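STIL N-terminal domain-containing protein (Trichoplax adhaerens, PDB 5OI9) probably acts, through the STIL N-terminal domain described here, in centriole assembly, in which direct CEP85 binding to STIL ensures PLK4 activation. Local coordinates at residues G116-P121 and D161-L166; S140-A145 and Y324-D329; T148-L153 and Y279-R284. All blocks are in the same frame, centred on the assembly; numbering follows the deposited sequence.

Overall arrangement
Contact 3 is buried, while contacts 1 and 2 are partly buried. Contact 1 lies nearest the middle of the chain, its centre about 5 Å from that of the chain. Contacts 2 and 3 share helix 139-155, whose early part faces strand 322-334 and whose later part meets helix 270-281. Contacts 1 and 2 both reach the nine-stranded mixed sheet. Contact 3 instead ties the helix to the part of the chain that carries the seven-stranded sheet. Contacts 1 and 3 touch where Met165 CE meets Leu153 CD2 at 3.6 Å. The chemistry differs: a lysine chain on backbone in contact 1, aromatic packing in contact 2, and aliphatic groups on one tyrosine in contact 3.

Contact 1 (G116-P121 and D161-L166); sequences GDVIIP and DIKDML
Lys163 reaches the 116-121 segment through two bends at the far end of its chain, chi3 -68° and chi4 -64°. Its CG stands anti to its own carbonyl carbon. Val118 turns CG2 to meet it. Val118 CG2 touches Lys163 CD at 3.6 Å and Lys163 CG at 3.9 Å, and the two side chains run across each other at a slant. Beyond this methyl the lysine methylenes lie against backbone. Lys163 CD sits 3.4 Å from Asp117 O, and Lys163 CE is at a similar distance from the same oxygen. The amino end then comes over Gly116, with Lys163 NZ 3.4 Å from Gly116 CA. At the backbone angles of Gly116 (phi 96°) a side chain would press on the carbonyl oxygen of the residue before.

No hydrogen bond joins the two segments. The charge of Lys163 is met within its own segment. Lys163 NZ forms a salt bridge with Asp161 OD1 at 2.8 Å, on the syn lone pair, and a weak bond to Asp161 OD2. Asp161 OD1 also accepts a hydrogen bond from Lys163 N at 2.9 Å, from above the carboxylate plane. Two donors thus grip one oxygen and hold the bent lysine in place. The carboxylate of Asp117 pairs with Arg91 instead.

The bond from Lys163 N makes an Asx turn at Asp161, leading into the 3-10 segment 162-164. This loop precedes strand 167-176, which runs parallel to strand 118-126 beside it, with helix 139-155 between them in the chain. The contact therefore sits on the return leg of a beta-alpha-beta crossover, packed against Gly116 to Val118.

Contact 2 (S140-A145 and Y324-D329); sequences SEYYDA and YCQASD
Tyr142 leaves helix 140-145 with CG anti to its own carbonyl carbon, and its ring projects onto strand 324-329. Tyr324 and Gln326 both answer with chi1 of 68°, the crowded position between backbone N and carbonyl carbon. In Tyr324 this swings the ring so that CD2 joins CB over one face of the Tyr142 ring. Tyr324 CB makes a CH-pi contact, 4.1 Å from the centroid of the Tyr142 ring. Tyr324 CD2 lies 3.3 Å from Tyr142 CD2, above the rim of the ring. The two rings meet obliquely, with centroids of Tyr142 and Tyr324 4.7 Å apart and planes at 49°.

Two residues further along the strand, Gln326 stands at the phenol end. Gln326 CB is 3.3 Å from Tyr142 OH, and the glutamine side chain crosses the tyrosine at about a right angle. The Gln326 amide plane is 62° from the Tyr142 ring plane, and its OE1 takes a weak hydrogen bond from the backbone N of Phe137. The ring of Phe137 also meets that of Tyr142, and Val190 of strand 180-192 touches both tyrosines. Replacing Tyr142 by an alanine would probably leave the Tyr324 ring without its CH-pi and ring partner and open a gap between helix and strand.

The join is mainly aromatic and aliphatic, with the Tyr142 hydroxyl lying among backbone and Gln326 atoms, 3.4 Å from Cys325 O. Ring and CH-pi contacts make up most of it, so the helix is held on the sheet here largely by close fit of the rings, with Tyr142 buried.

Contact 3 (T148-L153 and Y279-R284); sequences TLTKNL and YLYSQR
Thr150 is the first residue of helix 148-153 to meet the other segment. It offers its methyl: Thr150 CG2 stands anti to the carbonyl carbon and lies 4.0 Å from Tyr281 OH, with CE1 of the same ring equally near. The methyl comes to the ring obliquely. The hydroxyl OG1 takes the place between backbone N and carbonyl carbon. There it hydrogen-bonds back into its own helix, to the backbone oxygens of Phe146 and Gln147.

One turn on, Leu153 points at the end of helix 270-281. Leu153 CB packs on Tyr281 CB at 3.9 Å. Further out, Leu153 CD1 sits over one face of the Tyr281 ring, 4.1 Å from Tyr281 CD2 and offset to the rim. The aromatic ring thus bears on both helix residues. The backbone joins in as well, with Leu153 O 3.7 Å from Ser282 CA.

Ser282 is where the chain leaves the helix. Ser282 OG accepts a hydrogen bond from Arg284 N at 3.2 Å, an ST turn that shapes the exit. Past it, Gln283 pairs by backbone with Lys154, and Arg284 NE bonds Leu155 O.

The facing side chains meet through van der Waals contact alone. Their polar ends are satisfied elsewhere, as when Tyr281 OH bonds Ser319 O, so burying this interface leaves neither the Thr150 nor the Tyr281 hydroxyl without a partner.

Contact 1 (G116-P121 and D161-L166)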
# COMPACT_ATOMS: atom_id res chain seq x y z
N GLY A 116 0.24 5.28 10.06
CA GLY A 116 1.08 4.12 9.84
C GLY A 116 0.39 2.79 10.06
O GLY A 116 1.04 1.74 9.90
N ASP A 117 -0.89 2.79 10.42
CA ASP A 117 -1.61 1.55 10.67
C ASP A 117 -2.14 0.97 9.37
O ASP A 117 -2.81 1.66 8.60
CB ASP A 117 -2.77 1.79 11.64
CG ASP A 117 -2.36 1.67 13.09
OD1 ASP A 117 -1.20 1.30 13.35
OD2 ASP A 117 -3.21 1.95 13.97
N VAL A 118 -1.82 -0.30 9.13
CA VAL A 118 -2.53 -1.09 8.12
C VAL A 118 -3.83 -1.59 8.76
O VAL A 118 -3.80 -2.25 9.80
CB VAL A 118 -1.67 -2.25 7.62
CG1 VAL A 118 -2.45 -3.10 6.63
CG2 VAL A 118 -0.39 -1.73 6.99
N ILE A 119 -4.96 -1.27 8.14
CA ILE A 119 -6.26 -1.69 8.64
C ILE A 119 -6.65 -2.98 7.93
O ILE A 119 -6.83 -2.99 6.71
CB ILE A 119 -7.32 -0.60 8.44
CG1 ILE A 119 -6.83 0.74 8.99
CG2 ILE A 119 -8.63 -1.01 9.10
CD1 ILE A 119 -6.65 0.76 10.49
N ILE A 120 -6.79 -4.06 8.69
CA ILE A 120 -7.17 -5.35 8.13
C ILE A 120 -8.52 -5.77 8.70
O ILE A 120 -8.61 -6.15 9.87
CB ILE A 120 -6.11 -6.43 8.41
CG1 ILE A 120 -4.72 -5.96 7.95
CG2 ILE A 120 -6.48 -7.73 7.72
CD1 ILE A 120 -3.84 -5.46 9.07
N PRO A 121 -9.60 -5.70 7.91
CA PRO A 121 -10.88 -6.23 8.38
C PRO A 121 -10.76 -7.71 8.70
O PRO A 121 -10.21 -8.49 7.92
CB PRO A 121 -11.82 -5.98 7.19
CG PRO A 121 -11.16 -4.89 6.41
CD PRO A 121 -9.69 -5.11 6.57
N ASP A 161 0.67 7.40 0.42
CA ASP A 161 0.82 6.35 1.43
C ASP A 161 0.84 5.00 0.72
O ASP A 161 -0.10 4.67 -0.00
CB ASP A 161 -0.32 6.41 2.45
CG ASP A 161 -0.03 5.60 3.71
OD1 ASP A 161 0.74 4.62 3.64
OD2 ASP A 161 -0.58 5.95 4.77
N ILE A 162 1.91 4.23 0.94
CA ILE A 162 2.01 2.91 0.34
C ILE A 162 0.87 2.02 0.81
O ILE A 162 0.43 1.12 0.07
CB ILE A 162 3.38 2.28 0.66
CG1 ILE A 162 4.51 3.21 0.23
CG2 ILE A 162 3.54 0.93 -0.03
CD1 ILE A 162 5.89 2.65 0.49
N LYS A 163 0.36 2.25 2.02
CA LYS A 163 -0.76 1.46 2.53
C LYS A 163 -2.02 1.63 1.70
O LYS A 163 -2.89 0.75 1.72
CB LYS A 163 -1.04 1.82 3.99
CG LYS A 163 0.09 1.50 4.95
CD LYS A 163 -0.28 1.84 6.39
CE LYS A 163 -0.41 3.33 6.60
NZ LYS A 163 0.90 4.03 6.40
N ASP A 164 -2.14 2.73 0.96
CA ASP A 164 -3.29 2.92 0.08
C ASP A 164 -3.23 2.07 -1.17
O ASP A 164 -4.20 2.04 -1.93
CB ASP A 164 -3.41 4.40 -0.32
CG ASP A 164 -3.66 5.31 0.86
OD1 ASP A 164 -4.34 4.88 1.82
OD2 ASP A 164 -3.19 6.46 0.83
N MSE A 165 -2.11 1.38 -1.41
CA MSE A 165 -1.91 0.61 -2.64
C MSE A 165 -2.32 -0.86 -2.50
O MSE A 165 -2.22 -1.61 -3.46
CB MSE A 165 -0.45 0.68 -3.08
CG MSE A 165 0.04 2.09 -3.30
SE MSE A 165 -1.06 3.00 -4.61
CE MSE A 165 -0.87 4.81 -3.92
N LEU A 166 -2.75 -1.26 -1.31
CA LEU A 166 -3.17 -2.64 -1.11
C LEU A 166 -4.34 -2.69 -0.13
O LEU A 166 -4.46 -1.84 0.76
CB LEU A 166 -2.02 -3.52 -0.60
CG LEU A 166 -1.24 -3.05 0.63
CD1 LEU A 166 -1.81 -3.66 1.90
CD2 LEU A 166 0.23 -3.40 0.48

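Contact 2 (S140-A145 and Y324-D329)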
# COMPACT_ATOMS: atom_id res chain seq x y z
N SER A 140 -16.02 -11.81 -6.27
CA SER A 140 -16.90 -10.69 -5.94
C SER A 140 -16.39 -9.93 -4.72
O SER A 140 -16.47 -8.70 -4.66
CB SER A 140 -18.32 -11.19 -5.70
OG SER A 140 -18.39 -11.97 -4.52
N GLU A 141 -15.85 -10.66 -3.74
CA GLU A 141 -15.28 -10.00 -2.56
C GLU A 141 -14.02 -9.23 -2.92
O GLU A 141 -13.82 -8.11 -2.44
CB GLU A 141 -15.00 -11.04 -1.48
CG GLU A 141 -14.68 -10.46 -0.11
CD GLU A 141 -14.56 -11.54 0.96
OE1 GLU A 141 -14.93 -12.70 0.68
OE2 GLU A 141 -14.09 -11.22 2.08
N TYR A 142 -13.16 -9.81 -3.76
CA TYR A 142 -11.97 -9.10 -4.22
C TYR A 142 -12.36 -7.86 -5.02
O TYR A 142 -11.74 -6.80 -4.89
CB TYR A 142 -11.09 -10.01 -5.07
CG TYR A 142 -10.40 -11.14 -4.33
CD1 TYR A 142 -9.42 -10.88 -3.38
CD2 TYR A 142 -10.70 -12.46 -4.61
CE1 TYR A 142 -8.78 -11.91 -2.72
CE2 TYR A 142 -10.06 -13.50 -3.96
CZ TYR A 142 -9.10 -13.22 -3.01
OH TYR A 142 -8.46 -14.24 -2.36
N TYR A 143 -13.39 -7.99 -5.87
CA TYR A 143 -13.80 -6.88 -6.72
C TYR A 143 -14.29 -5.69 -5.90
O TYR A 143 -13.91 -4.54 -6.16
CB TYR A 143 -14.89 -7.34 -7.69
CG TYR A 143 -15.55 -6.23 -8.47
CD1 TYR A 143 -14.98 -5.73 -9.63
CD2 TYR A 143 -16.76 -5.68 -8.04
CE1 TYR A 143 -15.59 -4.72 -10.34
CE2 TYR A 143 -17.37 -4.66 -8.74
CZ TYR A 143 -16.78 -4.18 -9.90
OH TYR A 143 -17.38 -3.17 -10.60
N ASP A 144 -15.13 -5.96 -4.89
CA ASP A 144 -15.63 -4.87 -4.06
C ASP A 144 -14.51 -4.21 -3.27
O ASP A 144 -14.51 -2.99 -3.09
CB ASP A 144 -16.72 -5.39 -3.12
CG ASP A 144 -18.00 -5.76 -3.86
OD1 ASP A 144 -18.33 -5.06 -4.84
OD2 ASP A 144 -18.66 -6.74 -3.47
N ALA A 145 -13.53 -4.99 -2.82
CA ALA A 145 -12.40 -4.41 -2.10
C ALA A 145 -11.58 -3.51 -3.01
O ALA A 145 -11.12 -2.44 -2.58
CB ALA A 145 -11.52 -5.52 -1.51
N TYR A 324 -4.66 -10.37 -7.31
CA TYR A 324 -5.27 -10.86 -6.08
C TYR A 324 -4.91 -12.32 -5.90
O TYR A 324 -4.64 -13.03 -6.87
CB TYR A 324 -6.80 -10.69 -6.10
CG TYR A 324 -7.49 -11.57 -7.11
CD1 TYR A 324 -7.46 -11.27 -8.47
CD2 TYR A 324 -8.18 -12.71 -6.70
CE1 TYR A 324 -8.09 -12.08 -9.39
CE2 TYR A 324 -8.83 -13.51 -7.62
CZ TYR A 324 -8.78 -13.20 -8.96
OH TYR A 324 -9.41 -14.01 -9.88
N CYS A 325 -4.90 -12.75 -4.64
CA CYS A 325 -4.79 -14.17 -4.30
C CYS A 325 -5.01 -14.34 -2.80
O CYS A 325 -5.17 -13.35 -2.08
CB CYS A 325 -3.44 -14.76 -4.69
SG CYS A 325 -2.11 -14.41 -3.54
N GLN A 326 -5.01 -15.58 -2.33
CA GLN A 326 -5.18 -15.84 -0.91
C GLN A 326 -4.18 -16.88 -0.45
O GLN A 326 -3.62 -17.64 -1.25
CB GLN A 326 -6.61 -16.30 -0.58
CG GLN A 326 -6.95 -17.67 -1.14
CD GLN A 326 -8.20 -18.25 -0.52
OE1 GLN A 326 -9.28 -17.67 -0.60
NE2 GLN A 326 -8.06 -19.41 0.12
N ALA A 327 -3.95 -16.90 0.86
CA ALA A 327 -3.13 -17.91 1.50
C ALA A 327 -3.78 -18.27 2.83
O ALA A 327 -4.48 -17.45 3.43
CB ALA A 327 -1.69 -17.43 1.71
N SER A 328 -3.54 -19.50 3.28
CA SER A 328 -4.17 -19.95 4.51
C SER A 328 -3.27 -20.96 5.21
O SER A 328 -2.46 -21.64 4.58
CB SER A 328 -5.55 -20.57 4.25
OG SER A 328 -5.46 -21.67 3.37
N ASP A 329 -3.43 -21.03 6.53
CA ASP A 329 -2.70 -21.99 7.34
C ASP A 329 -3.45 -22.16 8.65
O ASP A 329 -4.21 -21.28 9.07
CB ASP A 329 -1.26 -21.52 7.59
CG ASP A 329 -0.36 -22.62 8.11
OD1 ASP A 329 -0.87 -23.71 8.44
OD2 ASP A 329 0.87 -22.40 8.18

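Contact 3 (T148-L153 and Y279-R284)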
# COMPACT_ATOMS: atom_id res chain seq x y z
N THR A 148 -13.30 -0.15 -3.61
CA THR A 148 -13.03 0.72 -2.47
C THR A 148 -11.61 1.26 -2.50
O THR A 148 -11.38 2.44 -2.20
CB THR A 148 -13.29 -0.03 -1.16
OG1 THR A 148 -14.69 -0.35 -1.06
CG2 THR A 148 -12.88 0.80 0.04
N LEU A 149 -10.65 0.42 -2.89
CA LEU A 149 -9.26 0.87 -2.96
C LEU A 149 -9.09 1.99 -3.99
O LEU A 149 -8.47 3.02 -3.70
CB LEU A 149 -8.34 -0.31 -3.28
CG LEU A 149 -6.81 -0.13 -3.20
CD1 LEU A 149 -6.13 -1.47 -2.96
CD2 LEU A 149 -6.24 0.51 -4.46
N THR A 150 -9.62 1.80 -5.19
CA THR A 150 -9.44 2.81 -6.23
C THR A 150 -10.26 4.07 -5.96
O THR A 150 -9.87 5.16 -6.39
CB THR A 150 -9.80 2.25 -7.61
OG1 THR A 150 -11.15 1.77 -7.60
CG2 THR A 150 -8.86 1.13 -7.99
N LYS A 151 -11.39 3.94 -5.26
CA LYS A 151 -12.17 5.12 -4.90
C LYS A 151 -11.38 6.01 -3.94
O LYS A 151 -11.45 7.24 -4.03
CB LYS A 151 -13.51 4.71 -4.29
CG LYS A 151 -14.42 5.87 -3.92
CD LYS A 151 -15.74 5.35 -3.35
CE LYS A 151 -16.62 6.48 -2.84
NZ LYS A 151 -17.05 7.41 -3.92
N ASN A 152 -10.62 5.40 -3.02
CA ASN A 152 -9.77 6.19 -2.14
C ASN A 152 -8.64 6.86 -2.91
O ASN A 152 -8.30 8.01 -2.64
CB ASN A 152 -9.21 5.32 -1.01
CG ASN A 152 -8.23 6.08 -0.13
OD1 ASN A 152 -8.62 6.97 0.62
ND2 ASN A 152 -6.95 5.74 -0.23
N LEU A 153 -8.05 6.15 -3.88
CA LEU A 153 -6.99 6.75 -4.69
C LEU A 153 -7.51 7.92 -5.51
O LEU A 153 -6.78 8.90 -5.72
CB LEU A 153 -6.36 5.69 -5.59
CG LEU A 153 -5.50 4.62 -4.91
CD1 LEU A 153 -4.86 3.71 -5.95
CD2 LEU A 153 -4.44 5.27 -4.03
N TYR A 279 -0.77 9.99 -8.53
CA TYR A 279 -0.89 11.08 -9.51
C TYR A 279 -1.83 10.70 -10.64
O TYR A 279 -2.67 11.51 -11.06
CB TYR A 279 0.49 11.45 -10.05
CG TYR A 279 0.49 12.54 -11.10
CD1 TYR A 279 0.27 13.87 -10.75
CD2 TYR A 279 0.72 12.25 -12.43
CE1 TYR A 279 0.28 14.87 -11.70
CE2 TYR A 279 0.73 13.24 -13.40
CZ TYR A 279 0.51 14.55 -13.02
OH TYR A 279 0.51 15.55 -13.98
N LEU A 280 -1.72 9.46 -11.14
CA LEU A 280 -2.57 9.04 -12.25
C LEU A 280 -4.03 8.93 -11.84
O LEU A 280 -4.93 9.28 -12.62
CB LEU A 280 -2.08 7.70 -12.80
CG LEU A 280 -0.72 7.73 -13.50
CD1 LEU A 280 -0.39 6.36 -14.07
CD2 LEU A 280 -0.73 8.78 -14.60
N TYR A 281 -4.29 8.44 -10.62
CA TYR A 281 -5.67 8.17 -10.21
C TYR A 281 -6.40 9.41 -9.71
O TYR A 281 -7.62 9.50 -9.86
CB TYR A 281 -5.69 7.10 -9.12
CG TYR A 281 -5.91 5.70 -9.65
CD1 TYR A 281 -7.19 5.23 -9.90
CD2 TYR A 281 -4.84 4.85 -9.89
CE1 TYR A 281 -7.40 3.95 -10.38
CE2 TYR A 281 -5.04 3.57 -10.37
CZ TYR A 281 -6.32 3.13 -10.61
OH TYR A 281 -6.51 1.85 -11.09
N SER A 282 -5.68 10.36 -9.11
CA SER A 282 -6.32 11.44 -8.37
C SER A 282 -7.25 12.25 -9.26
O SER A 282 -6.85 12.75 -10.32
CB SER A 282 -5.27 12.35 -7.74
OG SER A 282 -5.89 13.40 -7.02
N GLN A 283 -8.50 12.38 -8.83
CA GLN A 283 -9.44 13.31 -9.44
C GLN A 283 -9.53 14.62 -8.67
O GLN A 283 -10.34 15.48 -9.04
CB GLN A 283 -10.82 12.66 -9.57
CG GLN A 283 -10.83 11.47 -10.53
CD GLN A 283 -12.17 10.77 -10.59
OE1 GLN A 283 -13.17 11.26 -10.08
NE2 GLN A 283 -12.19 9.60 -11.23
N ARG A 284 -8.73 14.79 -7.62
CA ARG A 284 -8.58 16.09 -6.97
C ARG A 284 -7.66 17.01 -7.76
O ARG A 284 -7.71 18.23 -7.56
CB ARG A 284 -8.02 15.91 -5.56
CG ARG A 284 -8.83 14.98 -4.66
CD ARG A 284 -10.28 15.43 -4.56
NE ARG A 284 -11.01 14.69 -3.54
CZ ARG A 284 -12.32 14.78 -3.34
NH1 ARG A 284 -13.05 15.58 -4.10
NH2 ARG A 284 -12.89 14.07 -2.38